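Local coordinates for protein glycogen synthase (Cyanobacterium sp. CLg1, PDB 6GNF) that is a bacterial glycogen (starch) synthase, a two-domain glycosyltransferase-type protein that binds adenosine-5'-diphosphate and a glycan, at residues A[440-454]-A[461-473]. Residues are numbered along the deposited sequence; the frame is centred on the assembly and turned at random.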
loop_
_atom_site.group_PDB
_atom_site.type_symbol
_atom_site.label_atom_id
_atom_site.label_comp_id
_atom_site.label_asym_id
_atom_site.label_seq_id
_atom_site.Cartn_x
_atom_site.Cartn_y
_atom_site.Cartn_z
ATOM N N GLN A 440 -0.647 7.059 -9.983
ATOM C CA GLN A 440 0.009 7.499 -11.210
ATOM C C GLN A 440 -0.119 6.456 -12.322
ATOM O O GLN A 440 -0.182 6.816 -13.496
ATOM C CB GLN A 440 1.476 7.877 -10.956
ATOM C CG GLN A 440 2.454 6.715 -10.819
ATOM C CD GLN A 440 2.519 6.123 -9.421
ATOM O OE1 GLN A 440 1.642 6.353 -8.574
ATOM N NE2 GLN A 440 3.585 5.393 -9.157
ATOM N N LEU A 441 -0.209 5.184 -11.945
ATOM C CA LEU A 441 -0.379 4.106 -12.916
ATOM C C LEU A 441 -1.779 4.164 -13.506
ATOM O O LEU A 441 -1.955 4.148 -14.729
ATOM C CB LEU A 441 -0.146 2.746 -12.265
ATOM C CG LEU A 441 1.172 2.532 -11.516
ATOM C CD1 LEU A 441 1.271 1.092 -11.036
ATOM C CD2 LEU A 441 2.370 2.887 -12.378
ATOM N N TYR A 442 -2.777 4.276 -12.636
ATOM C CA TYR A 442 -4.149 4.456 -13.082
ATOM C C TYR A 442 -4.246 5.670 -13.991
ATOM O O TYR A 442 -4.815 5.601 -15.084
ATOM C CB TYR A 442 -5.092 4.643 -11.893
ATOM C CG TYR A 442 -5.292 3.430 -11.011
ATOM C CD1 TYR A 442 -5.162 2.141 -11.506
ATOM C CD2 TYR A 442 -5.657 3.581 -9.679
ATOM C CE1 TYR A 442 -5.364 1.038 -10.698
ATOM C CE2 TYR A 442 -5.866 2.482 -8.867
ATOM C CZ TYR A 442 -5.717 1.213 -9.383
ATOM O OH TYR A 442 -5.912 0.125 -8.567
ATOM N N ALA A 443 -3.700 6.789 -13.532
ATOM C CA ALA A 443 -3.782 8.041 -14.266
ATOM C C ALA A 443 -3.269 7.884 -15.694
ATOM O O ALA A 443 -3.906 8.335 -16.641
ATOM C CB ALA A 443 -3.003 9.127 -13.543
ATOM N N MET A 444 -2.110 7.259 -15.848
ATOM C CA MET A 444 -1.516 7.086 -17.165
ATOM C C MET A 444 -2.395 6.259 -18.099
ATOM O O MET A 444 -2.484 6.556 -19.282
ATOM C CB MET A 444 -0.104 6.502 -17.059
ATOM C CG MET A 444 0.903 7.511 -16.523
ATOM S SD MET A 444 2.620 6.967 -16.524
ATOM C CE MET A 444 2.617 5.801 -15.171
ATOM N N MET A 445 -3.054 5.228 -17.587
ATOM C CA MET A 445 -3.969 4.439 -18.420
ATOM C C MET A 445 -5.146 5.264 -18.938
ATOM O O MET A 445 -5.715 4.933 -19.971
ATOM C CB MET A 445 -4.507 3.233 -17.657
ATOM C CG MET A 445 -3.489 2.154 -17.396
ATOM S SD MET A 445 -4.172 0.799 -16.398
ATOM C CE MET A 445 -5.336 0.074 -17.556
ATOM N N TYR A 446 -5.496 6.327 -18.215
ATOM C CA TYR A 446 -6.567 7.238 -18.619
ATOM C C TYR A 446 -6.059 8.441 -19.435
ATOM O O TYR A 446 -6.841 9.311 -19.797
ATOM C CB TYR A 446 -7.337 7.731 -17.381
ATOM C CG TYR A 446 -8.291 6.701 -16.794
ATOM C CD1 TYR A 446 -7.812 5.574 -16.156
ATOM C CD2 TYR A 446 -9.668 6.869 -16.875
ATOM C CE1 TYR A 446 -8.666 4.628 -15.616
ATOM C CE2 TYR A 446 -10.537 5.929 -16.338
ATOM C CZ TYR A 446 -10.029 4.810 -15.705
ATOM O OH TYR A 446 -10.873 3.850 -15.163
ATOM N N GLY A 447 -4.758 8.503 -19.702
ATOM C CA GLY A 447 -4.174 9.628 -20.430
ATOM C C GLY A 447 -4.030 10.869 -19.568
ATOM O O GLY A 447 -3.897 11.981 -20.067
ATOM N N THR A 448 -4.046 10.666 -18.257
ATOM C CA THR A 448 -3.921 11.748 -17.295
ATOM C C THR A 448 -2.465 11.783 -16.841
ATOM O O THR A 448 -1.918 10.772 -16.409
ATOM C CB THR A 448 -4.883 11.528 -16.106
ATOM O OG1 THR A 448 -6.238 11.572 -16.578
ATOM C CG2 THR A 448 -4.704 12.590 -15.033
ATOM N N ILE A 449 -1.858 12.961 -16.922
ATOM C CA ILE A 449 -0.412 13.100 -16.796
ATOM C C ILE A 449 0.026 13.286 -15.343
ATOM O O ILE A 449 -0.399 14.246 -14.692
ATOM C CB ILE A 449 0.080 14.294 -17.633
ATOM C CG1 ILE A 449 -0.117 13.993 -19.121
ATOM C CG2 ILE A 449 1.542 14.594 -17.337
ATOM C CD1 ILE A 449 -0.025 15.205 -20.024
ATOM N N PRO A 450 0.905 12.396 -14.838
ATOM C CA PRO A 450 1.384 12.556 -13.466
ATOM C C PRO A 450 2.324 13.748 -13.261
ATOM O O PRO A 450 3.209 13.997 -14.082
ATOM C CB PRO A 450 2.138 11.243 -13.188
ATOM C CG PRO A 450 1.661 10.284 -14.222
ATOM C CD PRO A 450 1.353 11.119 -15.423
ATOM N N VAL A 451 2.108 14.465 -12.161
ATOM C CA VAL A 451 3.027 15.484 -11.678
ATOM C C VAL A 451 3.334 15.085 -10.241
ATOM O O VAL A 451 2.496 15.241 -9.356
ATOM C CB VAL A 451 2.413 16.899 -11.750
ATOM C CG1 VAL A 451 3.409 17.955 -11.303
ATOM C CG2 VAL A 451 1.917 17.195 -13.150
ATOM N N VAL A 452 4.541 14.571 -10.024
ATOM C CA VAL A 452 4.849 13.801 -8.831
ATOM C C VAL A 452 6.127 14.255 -8.132
ATOM O O VAL A 452 6.994 14.879 -8.732
ATOM C CB VAL A 452 4.969 12.299 -9.179
ATOM C CG1 VAL A 452 3.680 11.807 -9.817
ATOM C CG2 VAL A 452 6.140 12.032 -10.112
ATOM N N ALA A 453 6.216 13.947 -6.846
ATOM C CA ALA A 453 7.435 14.181 -6.087
ATOM C C ALA A 453 8.533 13.222 -6.552
ATOM O O ALA A 453 8.251 12.075 -6.900
ATOM C CB ALA A 453 7.183 13.996 -4.601
ATOM N N PRO A 454 9.792 13.681 -6.534
ATOM C CA PRO A 454 10.915 12.858 -6.972
ATOM C C PRO A 454 11.394 11.912 -5.872
ATOM O O PRO A 454 12.512 12.035 -5.395
ATOM C CB PRO A 454 11.980 13.910 -7.296
ATOM C CG PRO A 454 11.736 14.983 -6.285
ATOM C CD PRO A 454 10.241 15.014 -6.075
ATOM N N THR A 461 8.405 5.212 -12.160
ATOM C CA THR A 461 7.175 5.076 -12.940
ATOM C C THR A 461 6.822 6.286 -13.800
ATOM O O THR A 461 6.012 6.180 -14.717
ATOM C CB THR A 461 5.978 4.775 -12.018
ATOM O OG1 THR A 461 5.919 5.756 -10.966
ATOM C CG2 THR A 461 6.124 3.390 -11.421
ATOM N N VAL A 462 7.419 7.434 -13.499
ATOM C CA VAL A 462 7.146 8.673 -14.239
ATOM C C VAL A 462 8.452 9.279 -14.775
ATOM O O VAL A 462 8.944 10.287 -14.260
ATOM C CB VAL A 462 6.409 9.708 -13.358
ATOM C CG1 VAL A 462 5.940 10.902 -14.190
ATOM C CG2 VAL A 462 5.224 9.067 -12.661
ATOM N N PRO A 463 9.040 8.645 -15.804
ATOM C CA PRO A 463 10.136 9.282 -16.525
ATOM C C PRO A 463 9.629 10.468 -17.357
ATOM O O PRO A 463 8.417 10.670 -17.460
ATOM C CB PRO A 463 10.660 8.158 -17.425
ATOM C CG PRO A 463 9.491 7.263 -17.621
ATOM C CD PRO A 463 8.788 7.280 -16.298
ATOM N N PRO A 464 10.545 11.247 -17.960
ATOM C CA PRO A 464 10.157 12.491 -18.646
ATOM C C PRO A 464 9.160 12.381 -19.817
ATOM O O PRO A 464 8.508 13.376 -20.147
ATOM C CB PRO A 464 11.501 13.053 -19.145
ATOM C CG PRO A 464 12.529 12.434 -18.262
ATOM C CD PRO A 464 12.010 11.066 -17.943
ATOM N N GLN A 465 9.064 11.207 -20.447
ATOM C CA GLN A 465 8.115 10.998 -21.550
ATOM C C GLN A 465 6.675 10.984 -21.061
ATOM O O GLN A 465 5.771 11.335 -21.799
ATOM C CB GLN A 465 8.355 9.681 -22.283
ATOM C CG GLN A 465 8.501 8.467 -21.397
ATOM C CD GLN A 465 9.937 8.042 -21.221
ATOM O OE1 GLN A 465 10.811 8.832 -20.878
ATOM N NE2 GLN A 465 10.170 6.759 -21.407
ATOM N N PHE A 466 6.461 10.574 -19.816
ATOM C CA PHE A 466 5.099 10.393 -19.302
ATOM C C PHE A 466 4.586 11.506 -18.385
ATOM O O PHE A 466 3.374 11.659 -18.214
ATOM C CB PHE A 466 4.987 9.056 -18.563
ATOM C CG PHE A 466 5.364 7.856 -19.390
ATOM C CD1 PHE A 466 4.955 7.732 -20.714
ATOM C CD2 PHE A 466 6.097 6.821 -18.823
ATOM C CE1 PHE A 466 5.298 6.612 -21.454
ATOM C CE2 PHE A 466 6.440 5.702 -19.560
ATOM C CZ PHE A 466 6.041 5.598 -20.878
ATOM N N GLY A 467 5.486 12.262 -17.767
ATOM C CA GLY A 467 5.059 13.279 -16.811
ATOM C C GLY A 467 6.190 14.120 -16.268
ATOM O O GLY A 467 7.289 14.103 -16.813
ATOM N N PHE A 468 5.920 14.830 -15.176
ATOM C CA PHE A 468 6.847 15.823 -14.630
ATOM C C PHE A 468 7.151 15.594 -13.158
ATOM O O PHE A 468 6.286 15.151 -12.410
ATOM C CB PHE A 468 6.256 17.222 -14.790
ATOM C CG PHE A 468 5.935 17.583 -16.205
ATOM C CD1 PHE A 468 4.694 17.297 -16.742
ATOM C CD2 PHE A 468 6.880 18.207 -17.002
ATOM C CE1 PHE A 468 4.395 17.629 -18.053
ATOM C CE2 PHE A 468 6.590 18.549 -18.311
ATOM C CZ PHE A 468 5.346 18.258 -18.838
ATOM N N LEU A 469 8.373 15.934 -12.755
ATOM C CA LEU A 469 8.801 15.847 -11.365
ATOM C C LEU A 469 8.786 17.219 -10.695
ATOM O O LEU A 469 9.205 18.216 -11.291
ATOM C CB LEU A 469 10.218 15.283 -11.264
ATOM C CG LEU A 469 10.469 13.883 -11.814
ATOM C CD1 LEU A 469 11.875 13.424 -11.428
ATOM C CD2 LEU A 469 9.437 12.885 -11.315
ATOM N N MET A 470 8.355 17.232 -9.438
ATOM C CA MET A 470 8.473 18.399 -8.577
ATOM C C MET A 470 9.882 18.439 -7.997
ATOM O O MET A 470 10.688 17.533 -8.213
ATOM C CB MET A 470 7.531 18.277 -7.380
ATOM C CG MET A 470 6.077 18.023 -7.696
ATOM S SD MET A 470 5.189 17.583 -6.197
ATOM C CE MET A 470 3.558 17.342 -6.895
ATOM N N ASN A 471 10.163 19.473 -7.211
ATOM C CA ASN A 471 11.301 19.418 -6.311
ATOM C C ASN A 471 10.886 18.609 -5.086
ATOM O O ASN A 471 9.706 18.312 -4.901
ATOM C CB ASN A 471 11.765 20.821 -5.916
ATOM C CG ASN A 471 12.423 21.568 -7.062
ATOM O OD1 ASN A 471 12.897 20.968 -8.022
ATOM N ND2 ASN A 471 12.483 22.891 -6.946
ATOM N N LYS A 472 11.859 18.244 -4.264
ATOM C CA LYS A 472 11.624 17.400 -3.092
ATOM C C LYS A 472 10.708 18.077 -2.074
ATOM O O LYS A 472 10.880 19.246 -1.770
ATOM C CB LYS A 472 12.966 17.067 -2.434
ATOM C CG LYS A 472 12.886 16.088 -1.282
ATOM C CD LYS A 472 14.227 15.986 -0.575
ATOM C CE LYS A 472 14.147 15.073 0.634
ATOM N NZ LYS A 472 13.859 13.661 0.243
ATOM N N ILE A 473 9.744 17.331 -1.550
ATOM C CA ILE A 473 8.867 17.825 -0.492
ATOM C C ILE A 473 9.518 17.455 0.835
ATOM O O ILE A 473 9.603 16.278 1.160
ATOM C CB ILE A 473 7.454 17.199 -0.565
ATOM C CG1 ILE A 473 6.879 17.280 -1.989
ATOM C CG2 ILE A 473 6.515 17.871 0.432
ATOM C CD1 ILE A 473 6.717 18.681 -2.540
#
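Val452 and Val462 meet through methyl groups, Val452 CG2 lying 4.0 Å from Val462 CG2, and Val462 CG2 also reaches Pro450 CB at 3.8 Å. The same Val452 CG2 touches Leu469 CD2 at 3.6 Å; with CG1 anti to the carbonyl carbon (chi1 -58°), CG2 falls between backbone N and carbonyl carbon, where it serves both neighbours. Val452 and Leu469 share one sheet face; Val451 and Phe468 occupy the other, where Ile449 CG2 approaches the Phe468 ring obliquely at CD1.

Three backbone bonds establish the parallel pairing: Phe468 N to Pro450 O, Val452 N to Phe468 O and Met470 N to Val452 O, the last at 2.8 Å. Beyond them, Met470 runs extended beyond CG alongside the backbone of 451-453, its CE 3.4 Å from Val451 O, with helix 485-503 and strand 426-429 supplying further neighbours.

At the helix, Gln440 crosses Thr461 at about a right angle. A bend at chi2 (-84°) turns its amide so that NE2 donates to Thr461 OG1 at 3.0 Å, the partner 17° out of the amide plane; this joins the start of helix 439-445 to the end of helix 457-461, and NE2 also bonds Cys436 O, while OG1 bonds Gly457 O. Met444 SD sits obliquely to the Phe466 ring, 4.8 Å from its centroid, a Met-aromatic contact.

Strand 449-452, helix 457-461 and edge strand 468-469 thus form a beta-alpha-beta crossover of the parallel, Rossmann-like sheet in the C-terminal glycosyltransferase domain, with Tyr442 of the preceding helix touching ADP.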